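Local coordinates for protein BlEst2 (Bacillus licheniformis, PDB 6WPX) that probably hydrolyses ester bonds as a lipase or esterase of the alpha/beta-hydrolase type, captured here in its propeptide form with an autoinhibitory C-terminal domain, at residues S119-I123 with T143-H148; A157-W161 with S448-D452; K201-A206 with A239-T245; V407-S413 with K425-S431. One frame throughout, in Å; residues are numbered along the deposited sequence.

Interaction 1. Residues S119-I123 with T143-H148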
loop_
_atom_site.group_PDB
_atom_site.type_symbol
_atom_site.label_atom_id
_atom_site.label_comp_id
_atom_site.label_asym_id
_atom_site.label_seq_id
_atom_site.Cartn_x
_atom_site.Cartn_y
_atom_site.Cartn_z
ATOM N N SER A 119 2.250 -8.828 5.443
ATOM C CA SER A 119 1.577 -7.548 5.183
ATOM C C SER A 119 1.506 -6.718 6.477
ATOM O O SER A 119 2.504 -6.682 7.198
ATOM C CB SER A 119 0.228 -7.832 4.497
ATOM O OG SER A 119 -0.767 -6.819 4.513
ATOM N N LYS A 120 0.348 -6.144 6.845
ATOM C CA LYS A 120 0.207 -5.387 8.077
ATOM C C LYS A 120 0.589 -6.194 9.346
ATOM O O LYS A 120 0.944 -5.601 10.368
ATOM C CB LYS A 120 -1.223 -4.822 8.188
ATOM C CG LYS A 120 -1.426 -3.992 9.449
ATOM C CD LYS A 120 -2.814 -3.324 9.516
ATOM C CE LYS A 120 -3.030 -2.797 10.916
ATOM N NZ LYS A 120 -3.379 -3.912 11.827
ATOM N N GLY A 121 0.479 -7.525 9.280
ATOM C CA GLY A 121 0.869 -8.389 10.388
ATOM C C GLY A 121 2.299 -8.142 10.853
ATOM O O GLY A 121 2.579 -8.326 12.024
ATOM N N GLY A 122 3.196 -7.719 9.948
ATOM C CA GLY A 122 4.594 -7.416 10.290
ATOM C C GLY A 122 4.712 -6.181 11.166
ATOM O O GLY A 122 5.624 -6.088 11.992
ATOM N N ILE A 123 3.789 -5.219 10.983
ATOM C CA ILE A 123 3.701 -3.965 11.752
ATOM C C ILE A 123 3.088 -4.279 13.119
ATOM O O ILE A 123 3.627 -3.831 14.130
ATOM C CB ILE A 123 2.915 -2.839 11.024
ATOM C CG1 ILE A 123 3.472 -2.560 9.597
ATOM C CG2 ILE A 123 2.904 -1.547 11.871
ATOM C CD1 ILE A 123 2.424 -1.720 8.751
ATOM N N THR A 143 9.246 -10.698 8.254
ATOM C CA THR A 143 8.088 -10.031 7.665
ATOM C C THR A 143 8.064 -10.312 6.164
ATOM O O THR A 143 9.104 -10.265 5.520
ATOM C CB THR A 143 8.025 -8.544 8.016
ATOM O OG1 THR A 143 8.988 -7.810 7.262
ATOM C CG2 THR A 143 8.147 -8.271 9.520
ATOM N N LEU A 144 6.869 -10.598 5.626
ATOM C CA LEU A 144 6.642 -10.901 4.221
ATOM C C LEU A 144 5.747 -9.807 3.640
ATOM O O LEU A 144 4.573 -9.717 4.004
ATOM C CB LEU A 144 5.938 -12.278 4.070
ATOM C CG LEU A 144 6.522 -13.491 4.863
ATOM C CD1 LEU A 144 5.674 -14.751 4.648
ATOM C CD2 LEU A 144 7.960 -13.754 4.490
ATOM N N GLY A 145 6.305 -9.014 2.736
ATOM C CA GLY A 145 5.588 -7.923 2.076
ATOM C C GLY A 145 4.914 -6.978 3.031
ATOM O O GLY A 145 3.762 -6.586 2.817
ATOM N N THR A 146 5.608 -6.638 4.122
ATOM C CA THR A 146 5.039 -5.757 5.134
ATOM C C THR A 146 5.305 -4.308 4.765
ATOM O O THR A 146 6.469 -3.941 4.633
ATOM C CB THR A 146 5.607 -6.062 6.537
ATOM O OG1 THR A 146 5.148 -7.363 6.946
ATOM C CG2 THR A 146 5.177 -4.993 7.581
ATOM N N PRO A 147 4.264 -3.453 4.681
ATOM C CA PRO A 147 4.527 -2.029 4.418
ATOM C C PRO A 147 5.031 -1.309 5.678
ATOM O O PRO A 147 4.315 -0.486 6.255
ATOM C CB PRO A 147 3.176 -1.499 3.933
ATOM C CG PRO A 147 2.151 -2.378 4.627
ATOM C CD PRO A 147 2.819 -3.721 4.860
ATOM N N HIS A 148 6.288 -1.595 6.089
ATOM C CA HIS A 148 6.892 -0.931 7.258
ATOM C C HIS A 148 6.933 0.604 7.089
ATOM O O HIS A 148 6.929 1.309 8.091
ATOM C CB HIS A 148 8.307 -1.455 7.522
ATOM C CG HIS A 148 8.332 -2.890 7.960
ATOM N ND1 HIS A 148 7.856 -3.277 9.202
ATOM C CD2 HIS A 148 8.777 -3.982 7.296
ATOM C CE1 HIS A 148 8.070 -4.577 9.272
ATOM N NE2 HIS A 148 8.622 -5.048 8.140
#
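Two hydrogen bonds tie Ser119 to the chain leaving strand 138-144. Ser119 N gives an almost straight bond to Leu144 O (2.9 Å, 171° at the hydrogen), meeting that carbonyl nearly end-on. Thr146 OG1 donates to Ser119 O at 2.7 Å, in the carbonyl plane and on a lone pair; Gly122 N reaches the same buried oxygen, which two donors therefore grip. Thr143 OG1 and His148 NE2 share a hydrogen bond of 2.9 Å, the hydroxyl in the ring plane. A weaker C-H...O contact runs from Ser119 CA to Gly145 O (3.4 Å).

Apolar contacts gather round Ile123 and Thr146. The Thr146 chi1 of -67° puts OG1 beside the backbone N and sends CG2 anti to that N, where it touches Ile123 CG1 (3.6 Å) and covers one face of the His148 imidazole. Ile123 CD1 lies 4.2 Å from Pro147 CG, and Gly122 CA packs 3.7 Å from Thr143 CG2 and 3.4 Å from Thr146 OG1.

Strand 113-118, the abrupt turn at Ser119 (phi 53°), helix 121-131 and strand 138-144 form a beta-alpha-beta unit. This geometry fits the nucleophile elbow of alpha/beta hydrolases, with Ser119, which touches His254, at the position the nucleophilic serine holds in relatives.

Interaction 2. Residues A157-W161 with S448-D452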
loop_
_atom_site.group_PDB
_atom_site.type_symbol
_atom_site.label_atom_id
_atom_site.label_comp_id
_atom_site.label_asym_id
_atom_site.label_seq_id
_atom_site.Cartn_x
_atom_site.Cartn_y
_atom_site.Cartn_z
ATOM N N ALA A 157 -6.417 5.756 -1.071
ATOM C CA ALA A 157 -7.740 5.477 -0.494
ATOM C C ALA A 157 -8.262 6.616 0.405
ATOM O O ALA A 157 -9.468 6.818 0.501
ATOM C CB ALA A 157 -7.690 4.196 0.319
ATOM N N TYR A 158 -7.360 7.292 1.119
ATOM C CA TYR A 158 -7.699 8.374 2.033
ATOM C C TYR A 158 -7.659 9.764 1.382
ATOM O O TYR A 158 -7.885 10.765 2.057
ATOM C CB TYR A 158 -6.793 8.304 3.271
ATOM C CG TYR A 158 -7.331 7.305 4.256
ATOM C CD1 TYR A 158 -7.112 5.938 4.081
ATOM C CD2 TYR A 158 -8.157 7.707 5.309
ATOM C CE1 TYR A 158 -7.673 4.999 4.944
ATOM C CE2 TYR A 158 -8.737 6.770 6.170
ATOM C CZ TYR A 158 -8.483 5.420 5.984
ATOM O OH TYR A 158 -9.025 4.500 6.834
ATOM N N SER A 159 -7.424 9.824 0.079
ATOM C CA SER A 159 -7.322 11.106 -0.634
ATOM C C SER A 159 -8.670 11.636 -1.086
ATOM O O SER A 159 -9.655 10.900 -1.091
ATOM C CB SER A 159 -6.330 11.009 -1.790
ATOM O OG SER A 159 -6.892 10.279 -2.870
ATOM N N ASN A 160 -8.730 12.940 -1.398
ATOM C CA ASN A 160 -9.967 13.596 -1.808
ATOM C C ASN A 160 -10.688 12.910 -2.953
ATOM O O ASN A 160 -11.871 12.658 -2.820
ATOM C CB ASN A 160 -9.715 15.084 -2.138
ATOM C CG ASN A 160 -9.484 15.889 -0.892
ATOM O OD1 ASN A 160 -8.462 15.741 -0.230
ATOM N ND2 ASN A 160 -10.440 16.722 -0.525
ATOM N N TRP A 161 -10.005 12.625 -4.066
ATOM C CA TRP A 161 -10.698 12.011 -5.214
ATOM C C TRP A 161 -11.271 10.636 -4.917
ATOM O O TRP A 161 -12.267 10.274 -5.520
ATOM C CB TRP A 161 -9.829 11.965 -6.479
ATOM C CG TRP A 161 -9.484 13.307 -7.069
ATOM C CD1 TRP A 161 -8.231 13.800 -7.310
ATOM C CD2 TRP A 161 -10.408 14.288 -7.577
ATOM N NE1 TRP A 161 -8.317 15.049 -7.888
ATOM C CE2 TRP A 161 -9.642 15.375 -8.056
ATOM C CE3 TRP A 161 -11.812 14.380 -7.618
ATOM C CZ2 TRP A 161 -10.229 16.517 -8.600
ATOM C CZ3 TRP A 161 -12.389 15.519 -8.147
ATOM C CH2 TRP A 161 -11.602 16.570 -8.631
ATOM N N SER A 448 -4.263 14.350 4.034
ATOM C CA SER A 448 -4.124 13.846 2.694
ATOM C C SER A 448 -4.269 15.081 1.816
ATOM O O SER A 448 -5.254 15.784 1.925
ATOM C CB SER A 448 -5.159 12.790 2.354
ATOM O OG SER A 448 -4.915 12.483 0.994
ATOM N N VAL A 449 -3.245 15.394 1.018
ATOM C CA VAL A 449 -3.263 16.551 0.154
ATOM C C VAL A 449 -3.185 16.116 -1.278
ATOM O O VAL A 449 -2.296 15.369 -1.649
ATOM C CB VAL A 449 -2.179 17.601 0.523
ATOM C CG1 VAL A 449 -2.386 18.890 -0.265
ATOM C CG2 VAL A 449 -2.189 17.894 2.024
ATOM N N THR A 450 -4.155 16.564 -2.074
ATOM C CA THR A 450 -4.218 16.308 -3.506
ATOM C C THR A 450 -3.892 17.602 -4.223
ATOM O O THR A 450 -4.620 18.578 -4.081
ATOM C CB THR A 450 -5.584 15.755 -3.914
ATOM O OG1 THR A 450 -5.769 14.483 -3.303
ATOM C CG2 THR A 450 -5.690 15.562 -5.407
ATOM N N ILE A 451 -2.821 17.606 -5.017
ATOM C CA ILE A 451 -2.399 18.774 -5.787
ATOM C C ILE A 451 -2.576 18.447 -7.253
ATOM O O ILE A 451 -1.880 17.577 -7.781
ATOM C CB ILE A 451 -0.940 19.227 -5.453
ATOM C CG1 ILE A 451 -0.758 19.523 -3.939
ATOM C CG2 ILE A 451 -0.523 20.449 -6.311
ATOM C CD1 ILE A 451 0.042 18.460 -3.242
ATOM N N ASP A 452 -3.530 19.117 -7.902
ATOM C CA ASP A 452 -3.759 18.912 -9.332
ATOM C C ASP A 452 -2.986 19.938 -10.134
ATOM O O ASP A 452 -3.240 21.143 -10.018
ATOM C CB ASP A 452 -5.261 18.933 -9.685
ATOM C CG ASP A 452 -5.815 17.516 -9.624
ATOM O OD1 ASP A 452 -5.553 16.731 -10.577
ATOM O OD2 ASP A 452 -6.450 17.168 -8.597
HETATM O O HOH W 1 -7.122 12.528 -4.600
HETATM O O HOH W 2 -6.277 14.212 -0.698
#
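The loop 157-161 runs along strand 448-452 in the same general direction, 22° apart end to end, and comes closest where Ser159 CA and Ser448 CA are 5.4 Å apart, with no hydrogen bond between the two backbones. Side chains and water do the joining, through the alternate residues Ser448, Thr450 and Asp452 that turn toward the loop.

At one end Trp161 NE1 donates to Asp452 OD2 at 2.9 Å. The oxygen lies almost in the indole plane and uses its syn lone pair, while the carboxylate itself is turned 74° from the ring. Thr450 (chi1 -65°) directs CG2 anti to its backbone N, bringing the methyl to 3.6 Å from Trp161 CD1, and keeps OG1 on the side of two waters. One water links Thr450 OG1 with Ser159 OG, which also bonds to Leu156 O, and accepts from Trp161 N (2.9 Å). The second joins Thr450 OG1 and Ser448 OG to Asn160, accepting from its N and donating to its OD1 (2.7 Å). At the other end Ser448 CB rests on Tyr158 O at 3.4 Å.

Asp452 OD1 turns elsewhere, to Arg293 and Thr466, so each carboxylate oxygen has its own partners. Such surroundings would probably favour the ionised acid, and they make this a buried polar seam, partly water-mediated, between the alpha/beta domain and the C-terminal sheet.

Interaction 3. Residues K201-A206 with A239-T245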
loop_
_atom_site.group_PDB
_atom_site.type_symbol
_atom_site.label_atom_id
_atom_site.label_comp_id
_atom_site.label_asym_id
_atom_site.label_seq_id
_atom_site.Cartn_x
_atom_site.Cartn_y
_atom_site.Cartn_z
ATOM N N LYS A 201 15.826 -9.633 16.525
ATOM C CA LYS A 201 16.364 -9.602 15.160
ATOM C C LYS A 201 15.186 -9.621 14.187
ATOM O O LYS A 201 14.283 -10.374 14.356
ATOM C CB LYS A 201 17.271 -10.801 14.900
ATOM C CG LYS A 201 17.944 -10.747 13.544
ATOM C CD LYS A 201 18.952 -9.621 13.424
ATOM C CE LYS A 201 19.411 -9.339 12.002
ATOM N NZ LYS A 201 18.607 -10.041 10.990
ATOM N N TYR A 202 15.293 -8.806 13.170
ATOM C CA TYR A 202 14.316 -8.644 12.084
ATOM C C TYR A 202 14.872 -9.042 10.745
ATOM O O TYR A 202 16.036 -8.768 10.437
ATOM C CB TYR A 202 13.816 -7.191 11.992
ATOM C CG TYR A 202 12.974 -6.796 13.175
ATOM C CD1 TYR A 202 11.602 -7.019 13.182
ATOM C CD2 TYR A 202 13.552 -6.235 14.311
ATOM C CE1 TYR A 202 10.831 -6.725 14.303
ATOM C CE2 TYR A 202 12.790 -5.915 15.428
ATOM C CZ TYR A 202 11.428 -6.153 15.418
ATOM O OH TYR A 202 10.677 -5.830 16.512
ATOM N N PHE A 203 14.005 -9.672 9.942
ATOM C CA PHE A 203 14.262 -10.084 8.563
ATOM C C PHE A 203 13.090 -9.630 7.740
ATOM O O PHE A 203 11.940 -9.777 8.165
ATOM C CB PHE A 203 14.369 -11.605 8.437
ATOM C CG PHE A 203 15.569 -12.215 9.101
ATOM C CD1 PHE A 203 15.560 -12.498 10.459
ATOM C CD2 PHE A 203 16.709 -12.528 8.363
ATOM C CE1 PHE A 203 16.676 -13.082 11.072
ATOM C CE2 PHE A 203 17.814 -13.119 8.974
ATOM C CZ PHE A 203 17.792 -13.389 10.323
ATOM N N THR A 204 13.359 -9.125 6.553
ATOM C CA THR A 204 12.257 -8.721 5.674
ATOM C C THR A 204 12.388 -9.401 4.351
ATOM O O THR A 204 13.494 -9.563 3.834
ATOM C CB THR A 204 12.149 -7.192 5.487
ATOM O OG1 THR A 204 13.227 -6.745 4.680
ATOM C CG2 THR A 204 12.084 -6.406 6.817
ATOM N N LEU A 205 11.260 -9.822 3.821
ATOM C CA LEU A 205 11.139 -10.374 2.479
ATOM C C LEU A 205 10.213 -9.421 1.742
ATOM O O LEU A 205 9.293 -8.849 2.343
ATOM C CB LEU A 205 10.537 -11.789 2.460
ATOM C CG LEU A 205 11.551 -12.948 2.471
ATOM C CD1 LEU A 205 12.268 -13.014 3.815
ATOM C CD2 LEU A 205 10.839 -14.292 2.208
ATOM N N ALA A 206 10.473 -9.234 0.461
ATOM C CA ALA A 206 9.624 -8.393 -0.384
ATOM C C ALA A 206 9.577 -8.999 -1.766
ATOM O O ALA A 206 10.532 -9.657 -2.188
ATOM C CB ALA A 206 10.167 -6.967 -0.442
ATOM N N ALA A 239 8.865 -2.035 2.154
ATOM C CA ALA A 239 8.798 -3.348 2.811
ATOM C C ALA A 239 10.016 -3.613 3.709
ATOM O O ALA A 239 10.125 -4.690 4.324
ATOM C CB ALA A 239 8.658 -4.450 1.770
ATOM N N ARG A 240 10.927 -2.624 3.807
ATOM C CA ARG A 240 12.193 -2.779 4.541
ATOM C C ARG A 240 12.235 -2.071 5.883
ATOM O O ARG A 240 11.435 -1.158 6.123
ATOM C CB ARG A 240 13.382 -2.266 3.677
ATOM C CG ARG A 240 13.452 -2.838 2.275
ATOM C CD ARG A 240 13.267 -4.353 2.273
ATOM N NE ARG A 240 13.565 -4.917 0.969
ATOM C CZ ARG A 240 13.757 -6.204 0.735
ATOM N NH1 ARG A 240 13.680 -7.088 1.727
ATOM N NH2 ARG A 240 14.016 -6.624 -0.489
ATOM N N LEU A 241 13.184 -2.498 6.745
ATOM C CA LEU A 241 13.501 -1.885 8.025
ATOM C C LEU A 241 15.010 -1.558 8.018
ATOM O O LEU A 241 15.808 -2.368 7.519
ATOM C CB LEU A 241 13.142 -2.770 9.229
ATOM C CG LEU A 241 11.650 -2.992 9.504
ATOM C CD1 LEU A 241 11.464 -4.120 10.518
ATOM C CD2 LEU A 241 10.999 -1.720 10.026
ATOM N N PRO A 242 15.418 -0.376 8.539
ATOM C CA PRO A 242 16.842 0.019 8.441
ATOM C C PRO A 242 17.865 -0.882 9.134
ATOM O O PRO A 242 18.992 -0.980 8.658
ATOM C CB PRO A 242 16.868 1.446 9.025
ATOM C CG PRO A 242 15.617 1.581 9.804
ATOM C CD PRO A 242 14.599 0.688 9.147
ATOM N N TYR A 243 17.478 -1.553 10.214
ATOM C CA TYR A 243 18.360 -2.413 11.017
ATOM C C TYR A 243 18.097 -3.889 10.722
ATOM O O TYR A 243 18.652 -4.747 11.401
ATOM C CB TYR A 243 18.078 -2.160 12.512
ATOM C CG TYR A 243 16.602 -1.930 12.768
ATOM C CD1 TYR A 243 15.713 -3.000 12.868
ATOM C CD2 TYR A 243 16.081 -0.640 12.845
ATOM C CE1 TYR A 243 14.348 -2.791 13.032
ATOM C CE2 TYR A 243 14.719 -0.421 13.010
ATOM C CZ TYR A 243 13.857 -1.501 13.095
ATOM O OH TYR A 243 12.525 -1.306 13.286
ATOM N N ALA A 244 17.192 -4.189 9.781
ATOM C CA ALA A 244 16.865 -5.584 9.505
ATOM C C ALA A 244 17.800 -6.209 8.478
ATOM O O ALA A 244 18.513 -5.502 7.754
ATOM C CB ALA A 244 15.432 -5.678 8.991
ATOM N N THR A 245 17.772 -7.549 8.398
ATOM C CA THR A 245 18.406 -8.265 7.309
ATOM C C THR A 245 17.329 -8.162 6.239
ATOM O O THR A 245 16.250 -8.741 6.364
ATOM C CB THR A 245 18.718 -9.710 7.656
ATOM O OG1 THR A 245 19.728 -9.724 8.657
ATOM C CG2 THR A 245 19.201 -10.495 6.436
HETATM O O HOH W 3 17.360 -6.401 13.387
HETATM O O HOH W 4 8.621 -7.147 4.499
#
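Thr245 meets strand 201-205 through both its N-H and its C=O: its N donates to Tyr202 O (2.9 Å) and its O accepts from Thr204 N (2.9 Å), the pattern of a parallel bridge around Phe203. Lys201 adds a third grip. Its chain, bent at chi2 (67°), folds back so that NZ lies above one face of the Phe203 ring, toward its rim, and reaches Thr245 OG1 at 2.6 Å. The same NZ bonds to Tyr202 O, approaching from the opposite face of that carbonyl's plane to Thr245 N.

Farther along, Arg240 NH1 donates to Thr204 OG1 at 3.0 Å, the hydroxyl lying in the guanidinium plane, while the Ala206 methyl sits over one guanidinium face with CB 3.9 Å from Arg240 CZ. At the other end the edge of Tyr243 meets the face of Tyr202 in an offset edge-to-face pair, planes 67° apart, and Ala244 CB packs on Tyr202 CB (3.7 Å).

A type I turn from Leu241 to Ala244 brings Tyr243 and Thr245 into place. In the next shell, Asp192 and Gln126 bond to Tyr243 OH, Asn276 O is a partner of Thr245 OG1, and Asn246 OD1 a further partner of Thr204 OG1.

Held by the Glu236 salt bridge at NE, Thr204 OG1 at NH1 and Leu247 O at NH2, the guanidinium is probably fixed in rotation, and buried Tyr202 O is satisfied by two donors.

Interaction 4. Residues V407-S413 with K425-S431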
loop_
_atom_site.group_PDB
_atom_site.type_symbol
_atom_site.label_atom_id
_atom_site.label_comp_id
_atom_site.label_asym_id
_atom_site.label_seq_id
_atom_site.Cartn_x
_atom_site.Cartn_y
_atom_site.Cartn_z
ATOM N N VAL A 407 2.165 26.922 -15.531
ATOM C CA VAL A 407 1.842 25.851 -14.549
ATOM C C VAL A 407 0.866 26.323 -13.476
ATOM O O VAL A 407 1.189 27.242 -12.746
ATOM C CB VAL A 407 3.083 25.234 -13.874
ATOM C CG1 VAL A 407 2.670 24.211 -12.827
ATOM C CG2 VAL A 407 4.077 24.644 -14.853
ATOM N N LYS A 408 -0.239 25.600 -13.326
ATOM C CA LYS A 408 -1.252 25.886 -12.313
ATOM C C LYS A 408 -1.367 24.678 -11.369
ATOM O O LYS A 408 -1.070 23.546 -11.780
ATOM C CB LYS A 408 -2.614 26.191 -12.957
ATOM C CG LYS A 408 -2.661 27.520 -13.714
ATOM C CD LYS A 408 -2.942 28.718 -12.800
ATOM C CE LYS A 408 -2.857 30.028 -13.543
ATOM N NZ LYS A 408 -2.894 31.187 -12.615
ATOM N N ALA A 409 -1.770 24.929 -10.104
ATOM C CA ALA A 409 -1.939 23.915 -9.073
ATOM C C ALA A 409 -3.149 24.223 -8.220
ATOM O O ALA A 409 -3.210 25.283 -7.605
ATOM C CB ALA A 409 -0.707 23.845 -8.199
ATOM N N SER A 410 -4.117 23.305 -8.184
ATOM C CA SER A 410 -5.317 23.446 -7.350
ATOM C C SER A 410 -5.210 22.404 -6.230
ATOM O O SER A 410 -4.805 21.263 -6.478
ATOM C CB SER A 410 -6.589 23.287 -8.177
ATOM O OG SER A 410 -6.666 21.989 -8.737
ATOM N N VAL A 411 -5.458 22.815 -4.995
ATOM C CA VAL A 411 -5.321 21.960 -3.824
ATOM C C VAL A 411 -6.664 21.514 -3.229
ATOM O O VAL A 411 -7.542 22.346 -3.008
ATOM C CB VAL A 411 -4.426 22.665 -2.771
ATOM C CG1 VAL A 411 -4.343 21.865 -1.472
ATOM C CG2 VAL A 411 -3.033 22.912 -3.334
ATOM N N ARG A 412 -6.805 20.203 -2.976
ATOM C CA ARG A 412 -7.932 19.553 -2.296
ATOM C C ARG A 412 -7.290 18.807 -1.137
ATOM O O ARG A 412 -6.250 18.180 -1.327
ATOM C CB ARG A 412 -8.674 18.574 -3.212
ATOM C CG ARG A 412 -9.662 19.265 -4.131
ATOM C CD ARG A 412 -10.108 18.375 -5.285
ATOM N NE ARG A 412 -10.721 19.201 -6.319
ATOM C CZ ARG A 412 -12.024 19.421 -6.425
ATOM N NH1 ARG A 412 -12.488 20.253 -7.349
ATOM N NH2 ARG A 412 -12.876 18.816 -5.607
ATOM N N SER A 413 -7.830 18.958 0.072
ATOM C CA SER A 413 -7.231 18.295 1.217
ATOM C C SER A 413 -8.263 17.773 2.216
ATOM O O SER A 413 -9.416 18.221 2.229
ATOM C CB SER A 413 -6.225 19.214 1.908
ATOM O OG SER A 413 -6.901 20.364 2.380
ATOM N N LYS A 425 -11.000 20.618 2.625
ATOM C CA LYS A 425 -10.786 21.903 1.943
ATOM C C LYS A 425 -10.614 21.727 0.451
ATOM O O LYS A 425 -10.079 20.709 -0.010
ATOM C CB LYS A 425 -9.503 22.579 2.444
ATOM C CG LYS A 425 -9.500 23.153 3.838
ATOM C CD LYS A 425 -8.091 23.677 4.105
ATOM C CE LYS A 425 -7.915 24.305 5.459
ATOM N NZ LYS A 425 -6.518 24.762 5.666
ATOM N N SER A 426 -11.000 22.776 -0.295
ATOM C CA SER A 426 -10.803 22.846 -1.732
ATOM C C SER A 426 -10.339 24.275 -2.047
ATOM O O SER A 426 -10.940 25.229 -1.534
ATOM C CB SER A 426 -12.097 22.526 -2.478
ATOM O OG SER A 426 -11.823 22.471 -3.870
ATOM N N LEU A 427 -9.252 24.425 -2.829
ATOM C CA LEU A 427 -8.711 25.736 -3.190
ATOM C C LEU A 427 -8.650 25.870 -4.704
ATOM O O LEU A 427 -8.222 24.936 -5.395
ATOM C CB LEU A 427 -7.304 25.997 -2.626
ATOM C CG LEU A 427 -6.925 25.806 -1.156
ATOM C CD1 LEU A 427 -5.698 26.618 -0.822
ATOM C CD2 LEU A 427 -7.974 26.255 -0.213
ATOM N N LYS A 428 -9.031 27.054 -5.210
ATOM C CA LYS A 428 -9.023 27.359 -6.635
ATOM C C LYS A 428 -7.602 27.253 -7.225
ATOM O O LYS A 428 -6.632 27.412 -6.462
ATOM C CB LYS A 428 -9.667 28.732 -6.929
ATOM C CG LYS A 428 -8.811 29.954 -6.598
ATOM C CD LYS A 428 -9.358 31.226 -7.275
ATOM C CE LYS A 428 -8.693 32.489 -6.767
ATOM N NZ LYS A 428 -7.220 32.495 -7.023
ATOM N N PRO A 429 -7.465 27.024 -8.561
ATOM C CA PRO A 429 -6.117 26.936 -9.156
ATOM C C PRO A 429 -5.324 28.225 -9.010
ATOM O O PRO A 429 -5.884 29.313 -9.025
ATOM C CB PRO A 429 -6.392 26.634 -10.637
ATOM C CG PRO A 429 -7.770 26.066 -10.666
ATOM C CD PRO A 429 -8.504 26.811 -9.590
ATOM N N ALA A 430 -4.028 28.090 -8.798
ATOM C CA ALA A 430 -3.127 29.230 -8.661
ATOM C C ALA A 430 -1.783 28.782 -9.229
ATOM O O ALA A 430 -1.613 27.594 -9.505
ATOM C CB ALA A 430 -2.982 29.606 -7.190
ATOM N N SER A 431 -0.821 29.708 -9.376
ATOM C CA SER A 431 0.524 29.373 -9.859
ATOM C C SER A 431 1.315 28.610 -8.785
ATOM O O SER A 431 0.943 28.653 -7.608
ATOM C CB SER A 431 1.271 30.639 -10.276
ATOM O OG SER A 431 1.349 31.576 -9.214
HETATM O O HOH W 5 -5.053 25.644 -5.090
#
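A chi1 of 62° sets Ser413 OG between its backbone N and carbonyl carbon, which puts it alongside Lys425 CB at 3.4 Å, from which the extended lysine chain leads away. Next to them, on the other face of the sheet, Arg412 stretches out from CG to NE and carries its guanidinium over Ser426, whose OG lies about 4.0 Å above the centre of one face and 3.9 Å from Arg412 CG. Lys408 instead bends at chi2 (-84°), which lays CD 3.7 Å from Ala430 O.

The backbones form an antiparallel hairpin. Ser413 and Lys425 make a hydrogen-bonded pair with both N-H...O bonds present, and Ala409 N donates to Ala430 O at 2.7 Å. Between the Ala409-Ala430 and Arg412-Ser426 pairs strand 425-431 has one residue more than its partner, as in a beta bulge. Here a water accepts from Val411 N (2.9 Å), where the slipped register gives that N-H no partner in the opposite segment, and Ser410 CB packs against Pro429 CG at 3.9 Å.

Strand 420-431 is an edge strand of its antiparallel sheet within this chain, and 407-417 sits between it and 445-456, bonding there to Thr450, Asp452 and Ser454. Helix 432-438 covers the face bearing Ala409, Val411 and Leu427, while Arg412, on the reverse, reaches Asn160 and Trp161.

Interactions 1 and 3 lie in the alpha/beta part, interaction 4 in the C-terminal part, and interaction 2 spans both. Interactions 1 and 3 have centres about 10 Å apart and share a sheet: Thr143 N bonds to Phe203 O and Thr143 O to Leu205 N, both at 2.8 Å, so the 201-206 strand flanks the one that follows the probable nucleophile elbow. Interactions 2 and 4, centres about 12 Å apart, share the C-terminal sheet, where Thr450 N lies 2.7 Å from Arg412 O. Interactions 1 and 2 have centres about 24 Å apart and nearest atoms about 10 Å apart, without touching; the nearest atoms of interactions 1 and 4 are about 22 Å apart.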